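Local coordinates for CRISPR-associated endonuclease Cas1 (Thermotoga maritima, PDB 4XTK), which probably acts as a metal-dependent double-stranded DNA endonuclease in CRISPR adaptive immunity, working as a homodimer that assembles with a Cas2 homodimer, at residues Met165-Val170 and Phe175-Arg180; Lys46-Val51 and Ile208-Leu213. One frame throughout, in Å; residues are numbered along the deposited sequence.

Interaction 1 (Met165-Val170 and Phe175-Arg180); sequences MIDSLV and FRIEKR
The chain doubles back after helix 148-166 in a short loop within the helical part of Cas1, and Asp167 clasps the returning backbone at Ile177 and Glu178. Each carboxylate oxygen takes one amide: OD1 of Asp167 accepts from Ile177 N with an N-H...O angle of 156°, while OD2 receives a weak, bent bond from Glu178 N. Aspartate suits the place because its short side chain presents two acceptors to two consecutive N-H groups of a loop without regular backbone pairing.

Arg176 makes the reverse approach, from the loop onto the carbonyls of Asp167 and Val170. Its CG stands anti to the carbonyl carbon (chi1 -64°) and the chain then runs extended to NE, with CG passing Val170 CG1 at 3.9 Å. This carries the guanidinium to the carbonyl of Asp167, whose O sits 3.2 Å above the plane, over its centre. Val170 O, approached obliquely, is shared by two weak bonds, from Arg176 NE and Arg176 NH2, both 3.3 Å long.

Apolar side chains add two contacts. Ile166 CG2 meets Ile177 CD1 at 4.0 Å, and Val170 CG1 rests against Phe175 CB; Leu248 of helix 230-252 packs on both Ile166 and Val170. Asp167 is buried, and the two amide donors probably favour the ionised form of its carboxylate. The positive charge of Arg176, nearby but not in a salt bridge, would add to this, while the like charge of Glu178 would oppose it.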
loop_
_atom_site.group_PDB
_atom_site.type_symbol
_atom_site.label_atom_id
_atom_site.label_comp_id
_atom_site.label_asym_id
_atom_site.label_seq_id
_atom_site.Cartn_x
_atom_site.Cartn_y
_atom_site.Cartn_z
ATOM N N MET E 165 38.646 3.091 -12.183
ATOM C CA MET E 165 39.666 3.072 -11.143
ATOM C C MET E 165 39.613 1.747 -10.395
ATOM O O MET E 165 40.633 1.259 -9.913
ATOM C CB MET E 165 39.494 4.243 -10.174
ATOM C CG MET E 165 39.612 5.628 -10.813
ATOM S SD MET E 165 41.163 5.896 -11.704
ATOM C CE MET E 165 42.378 5.392 -10.490
ATOM N N ILE E 166 38.421 1.165 -10.314
ATOM C CA ILE E 166 38.232 -0.127 -9.657
ATOM C C ILE E 166 38.952 -1.230 -10.427
ATOM O O ILE E 166 39.457 -2.183 -9.840
ATOM C CB ILE E 166 36.730 -0.476 -9.524
ATOM C CG1 ILE E 166 36.055 0.450 -8.517
ATOM C CG2 ILE E 166 36.535 -1.910 -9.086
ATOM C CD1 ILE E 166 36.651 0.375 -7.143
ATOM N N ASP E 167 39.022 -1.081 -11.746
ATOM C CA ASP E 167 39.665 -2.082 -12.590
ATOM C C ASP E 167 41.166 -2.229 -12.342
ATOM O O ASP E 167 41.768 -3.214 -12.763
ATOM C CB ASP E 167 39.423 -1.761 -14.064
ATOM C CG ASP E 167 38.163 -2.408 -14.600
ATOM O OD1 ASP E 167 37.668 -3.362 -13.960
ATOM O OD2 ASP E 167 37.676 -1.972 -15.665
ATOM N N SER E 168 41.774 -1.265 -11.658
ATOM C CA SER E 168 43.197 -1.368 -11.347
ATOM C C SER E 168 43.432 -2.318 -10.173
ATOM O O SER E 168 44.569 -2.682 -9.874
ATOM C CB SER E 168 43.791 0.011 -11.048
ATOM O OG SER E 168 43.197 0.606 -9.909
ATOM N N LEU E 169 42.349 -2.718 -9.514
ATOM C CA LEU E 169 42.419 -3.660 -8.403
ATOM C C LEU E 169 42.148 -5.091 -8.847
ATOM O O LEU E 169 42.244 -6.023 -8.051
ATOM C CB LEU E 169 41.423 -3.261 -7.314
ATOM C CG LEU E 169 41.711 -1.913 -6.661
ATOM C CD1 LEU E 169 40.562 -1.504 -5.763
ATOM C CD2 LEU E 169 43.018 -1.975 -5.881
ATOM N N VAL E 170 41.812 -5.261 -10.122
ATOM C CA VAL E 170 41.462 -6.574 -10.649
ATOM C C VAL E 170 42.639 -7.223 -11.369
ATOM O O VAL E 170 43.131 -6.708 -12.369
ATOM C CB VAL E 170 40.274 -6.490 -11.612
ATOM C CG1 VAL E 170 40.000 -7.853 -12.216
ATOM C CG2 VAL E 170 39.058 -5.970 -10.891
ATOM N N PHE E 175 38.249 -10.508 -16.049
ATOM C CA PHE E 175 37.317 -10.023 -15.040
ATOM C C PHE E 175 37.297 -8.510 -14.812
ATOM O O PHE E 175 36.663 -8.043 -13.873
ATOM C CB PHE E 175 37.587 -10.752 -13.725
ATOM C CG PHE E 175 37.144 -12.178 -13.756
ATOM C CD1 PHE E 175 37.987 -13.166 -14.238
ATOM C CD2 PHE E 175 35.865 -12.525 -13.352
ATOM C CE1 PHE E 175 37.572 -14.477 -14.293
ATOM C CE2 PHE E 175 35.443 -13.837 -13.402
ATOM C CZ PHE E 175 36.295 -14.812 -13.873
ATOM N N ARG E 176 38.030 -7.750 -15.617
ATOM C CA ARG E 176 37.961 -6.289 -15.519
ATOM C C ARG E 176 36.638 -5.751 -16.063
ATOM O O ARG E 176 36.069 -6.300 -17.010
ATOM C CB ARG E 176 39.137 -5.629 -16.253
ATOM C CG ARG E 176 40.478 -5.977 -15.643
ATOM C CD ARG E 176 41.599 -5.092 -16.127
ATOM N NE ARG E 176 42.784 -5.273 -15.293
ATOM C CZ ARG E 176 43.716 -4.345 -15.105
ATOM N NH1 ARG E 176 43.605 -3.160 -15.691
ATOM N NH2 ARG E 176 44.754 -4.602 -14.323
ATOM N N ILE E 177 36.150 -4.680 -15.445
ATOM C CA ILE E 177 34.902 -4.050 -15.858
ATOM C C ILE E 177 35.033 -3.425 -17.238
ATOM O O ILE E 177 34.069 -3.389 -18.002
ATOM C CB ILE E 177 34.468 -2.967 -14.857
ATOM C CG1 ILE E 177 34.448 -3.539 -13.436
ATOM C CG2 ILE E 177 33.116 -2.373 -15.248
ATOM C CD1 ILE E 177 34.357 -2.485 -12.356
ATOM N N GLU E 178 36.248 -2.981 -17.559
ATOM C CA GLU E 178 36.495 -2.162 -18.740
ATOM C C GLU E 178 35.618 -0.913 -18.639
ATOM O O GLU E 178 35.821 -0.069 -17.764
ATOM C CB GLU E 178 36.222 -2.941 -20.028
ATOM C CG GLU E 178 37.150 -4.131 -20.244
ATOM C CD GLU E 178 38.618 -3.736 -20.304
ATOM O OE1 GLU E 178 38.955 -2.811 -21.075
ATOM O OE2 GLU E 178 39.434 -4.354 -19.583
ATOM N N LYS E 179 34.660 -0.786 -19.542
ATOM C CA LYS E 179 33.694 0.301 -19.482
ATOM C C LYS E 179 32.341 -0.194 -18.956
ATOM O O LYS E 179 31.829 -1.197 -19.437
ATOM C CB LYS E 179 33.551 0.915 -20.872
ATOM C CG LYS E 179 32.710 2.166 -20.992
ATOM C CD LYS E 179 32.777 2.631 -22.457
ATOM C CE LYS E 179 32.022 3.923 -22.717
ATOM N NZ LYS E 179 32.680 5.106 -22.104
ATOM N N ARG E 180 31.781 0.479 -17.950
ATOM C CA ARG E 180 30.380 0.256 -17.571
ATOM C C ARG E 180 29.520 1.480 -17.838
ATOM O O ARG E 180 29.729 2.542 -17.251
ATOM C CB ARG E 180 30.226 -0.125 -16.098
ATOM C CG ARG E 180 28.750 -0.369 -15.718
ATOM C CD ARG E 180 28.597 -1.086 -14.390
ATOM N NE ARG E 180 27.208 -1.447 -14.103
ATOM C CZ ARG E 180 26.682 -2.648 -14.333
ATOM N NH1 ARG E 180 27.427 -3.609 -14.865
ATOM N NH2 ARG E 180 25.412 -2.893 -14.032
#

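Interaction 2 (Lys46-Val51 and Ile208-Leu213); sequences KVFGEV and IYQTHL
Phe48 and Gln210 meet as aromatic ring edge against amide, and no direct hydrogen bond joins their two segments. The amide nitrogen is nearest, Gln210 NE2 lying 3.5 Å from Phe48 CE2, close to the plane of the ring, and Gln210 CD also lies at the edge, 3.8 Å from Phe48 CZ. Ring and amide planes stand 72° apart, so they do not stack, and because the amide lies at the ring edge no N-H of it sits over the aromatic face. An extended side chain beyond CG (chi2 180°) carries the glutamine amide out to the ring, where NE2 also has a weak hydrogen bond to Gly75 O.

Lys46 supplies the second touch. Its long aliphatic arm brings CE to 3.5 Å from Gln210 O, while the ammonium, whose salt bridge is with Asp44, reaches the opposing backbone through a water. That water accepts from Lys46 NZ at 2.9 Å and donates to Tyr209 O at the same distance. Lysine suits this position, being greasy along its stem and charged at its end.

The partner backbone is shaped by a type I turn from Ile208 to Thr211. Ile208 O accepts from both Thr211 N and Thr211 OG1, the latter in the carbonyl plane, and Thr211 OG1 in turn accepts from Leu213 N at 3.0 Å, closing an ST turn.

Strand 42-47, flanked by strands 9-13 and 68-71, thus presents its end to the turn that leaves helix 188-208. Phe14 and Phe71 stack on Phe48, and Phe71, which also touches Gln210, thereby shares in the junction between the N-terminal beta domain and the helical domain.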
loop_
_atom_site.group_PDB
_atom_site.type_symbol
_atom_site.label_atom_id
_atom_site.label_comp_id
_atom_site.label_asym_id
_atom_site.label_seq_id
_atom_site.Cartn_x
_atom_site.Cartn_y
_atom_site.Cartn_z
ATOM N N LYS E 46 4.752 -5.114 13.246
ATOM C CA LYS E 46 5.404 -5.742 12.098
ATOM C C LYS E 46 5.808 -7.194 12.395
ATOM O O LYS E 46 6.677 -7.450 13.230
ATOM C CB LYS E 46 6.635 -4.938 11.678
ATOM C CG LYS E 46 6.348 -3.518 11.198
ATOM C CD LYS E 46 7.661 -2.760 11.034
ATOM C CE LYS E 46 7.477 -1.274 10.750
ATOM N NZ LYS E 46 6.209 -0.961 10.036
ATOM N N VAL E 47 5.192 -8.132 11.682
ATOM C CA VAL E 47 5.384 -9.560 11.921
ATOM C C VAL E 47 6.338 -10.214 10.923
ATOM O O VAL E 47 6.021 -10.335 9.742
ATOM C CB VAL E 47 4.040 -10.305 11.857
ATOM C CG1 VAL E 47 4.256 -11.806 11.996
ATOM C CG2 VAL E 47 3.110 -9.791 12.923
ATOM N N PHE E 48 7.520 -10.600 11.385
ATOM C CA PHE E 48 8.451 -11.346 10.545
ATOM C C PHE E 48 8.436 -12.865 10.752
ATOM O O PHE E 48 9.018 -13.617 9.964
ATOM C CB PHE E 48 9.861 -10.817 10.766
ATOM C CG PHE E 48 10.036 -9.398 10.335
ATOM C CD1 PHE E 48 9.708 -8.361 11.183
ATOM C CD2 PHE E 48 10.522 -9.102 9.077
ATOM C CE1 PHE E 48 9.870 -7.060 10.792
ATOM C CE2 PHE E 48 10.686 -7.798 8.679
ATOM C CZ PHE E 48 10.358 -6.775 9.539
ATOM N N GLY E 49 7.768 -13.319 11.803
ATOM C CA GLY E 49 7.791 -14.730 12.130
ATOM C C GLY E 49 6.638 -15.440 11.464
ATOM O O GLY E 49 5.848 -14.819 10.760
ATOM N N GLU E 50 6.535 -16.746 11.681
ATOM C CA GLU E 50 5.359 -17.471 11.236
ATOM C C GLU E 50 4.338 -17.439 12.368
ATOM O O GLU E 50 4.555 -18.021 13.426
ATOM C CB GLU E 50 5.713 -18.909 10.843
ATOM C CG GLU E 50 6.637 -19.014 9.635
ATOM C CD GLU E 50 5.984 -18.534 8.342
ATOM O OE1 GLU E 50 4.736 -18.527 8.264
ATOM O OE2 GLU E 50 6.720 -18.163 7.402
ATOM N N VAL E 51 3.225 -16.748 12.148
ATOM C CA VAL E 51 2.240 -16.571 13.207
ATOM C C VAL E 51 0.869 -17.131 12.852
ATOM O O VAL E 51 0.465 -17.140 11.692
ATOM C CB VAL E 51 2.069 -15.080 13.584
ATOM C CG1 VAL E 51 3.359 -14.523 14.159
ATOM C CG2 VAL E 51 1.608 -14.269 12.384
ATOM N N ILE E 208 12.510 -0.044 2.706
ATOM C CA ILE E 208 11.637 1.113 2.570
ATOM C C ILE E 208 10.209 0.735 2.981
ATOM O O ILE E 208 9.521 1.497 3.661
ATOM C CB ILE E 208 11.650 1.675 1.129
ATOM C CG1 ILE E 208 13.012 2.305 0.804
ATOM C CG2 ILE E 208 10.554 2.724 0.949
ATOM C CD1 ILE E 208 13.150 2.768 -0.656
ATOM N N TYR E 209 9.776 -0.460 2.591
ATOM C CA TYR E 209 8.461 -0.960 2.976
ATOM C C TYR E 209 8.331 -1.109 4.490
ATOM O O TYR E 209 7.228 -1.252 5.010
ATOM C CB TYR E 209 8.175 -2.307 2.310
ATOM C CG TYR E 209 7.664 -2.228 0.884
ATOM C CD1 TYR E 209 6.658 -1.339 0.530
ATOM C CD2 TYR E 209 8.180 -3.067 -0.108
ATOM C CE1 TYR E 209 6.187 -1.278 -0.762
ATOM C CE2 TYR E 209 7.714 -3.015 -1.407
ATOM C CZ TYR E 209 6.719 -2.120 -1.731
ATOM O OH TYR E 209 6.254 -2.068 -3.026
ATOM N N GLN E 210 9.455 -1.092 5.195
ATOM C CA GLN E 210 9.429 -1.162 6.650
ATOM C C GLN E 210 9.443 0.239 7.244
ATOM O O GLN E 210 9.557 0.398 8.454
ATOM C CB GLN E 210 10.604 -1.984 7.188
ATOM C CG GLN E 210 10.678 -3.393 6.608
ATOM C CD GLN E 210 11.850 -4.198 7.138
ATOM O OE1 GLN E 210 12.580 -3.753 8.025
ATOM N NE2 GLN E 210 12.053 -5.380 6.571
ATOM N N THR E 211 9.351 1.249 6.383
ATOM C CA THR E 211 9.302 2.651 6.819
ATOM C C THR E 211 7.988 3.340 6.459
ATOM O O THR E 211 7.033 2.705 6.008
ATOM C CB THR E 211 10.434 3.507 6.210
ATOM O OG1 THR E 211 10.176 3.723 4.816
ATOM C CG2 THR E 211 11.790 2.844 6.411
ATOM N N HIS E 212 7.953 4.647 6.692
ATOM C CA HIS E 212 6.801 5.474 6.354
ATOM C C HIS E 212 6.960 6.094 4.969
ATOM O O HIS E 212 6.123 6.895 4.540
ATOM C CB HIS E 212 6.606 6.576 7.395
ATOM C CG HIS E 212 6.267 6.069 8.759
ATOM N ND1 HIS E 212 6.748 6.656 9.909
ATOM C CD2 HIS E 212 5.489 5.036 9.162
ATOM C CE1 HIS E 212 6.289 6.002 10.963
ATOM N NE2 HIS E 212 5.522 5.015 10.536
ATOM N N LEU E 213 8.048 5.740 4.287
ATOM C CA LEU E 213 8.322 6.240 2.940
ATOM C C LEU E 213 7.599 5.428 1.880
ATOM O O LEU E 213 7.353 4.240 2.060
ATOM C CB LEU E 213 9.825 6.232 2.659
ATOM C CG LEU E 213 10.696 7.186 3.480
ATOM C CD1 LEU E 213 12.134 6.668 3.567
ATOM C CD2 LEU E 213 10.666 8.580 2.870
HETATM O O HOH W 1 5.376 -0.947 7.244
#

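How the interactions relate
Interaction 1 and interaction 2 lie on opposite sides of the chain's centre, their own centres 38 Å apart and their nearest atoms about 19 Å apart. Along the sequence the first is nested inside the loop closed by the second, and helix 188-208 runs between them, starting soon after 175-180 and ending in the turn at 208-213. Interaction 1 is a local closure within the helical domain, whereas interaction 2 spans two domains. Neither includes Glu155, His221 or Glu236, the probable manganese ligands, but they flank the elements bearing them: 165-170 lies at the C-terminal end of helix 148-166, which bears Glu155, and 208-213 opens the loop leading to His221 and then to helix 230-252, which carries Glu236.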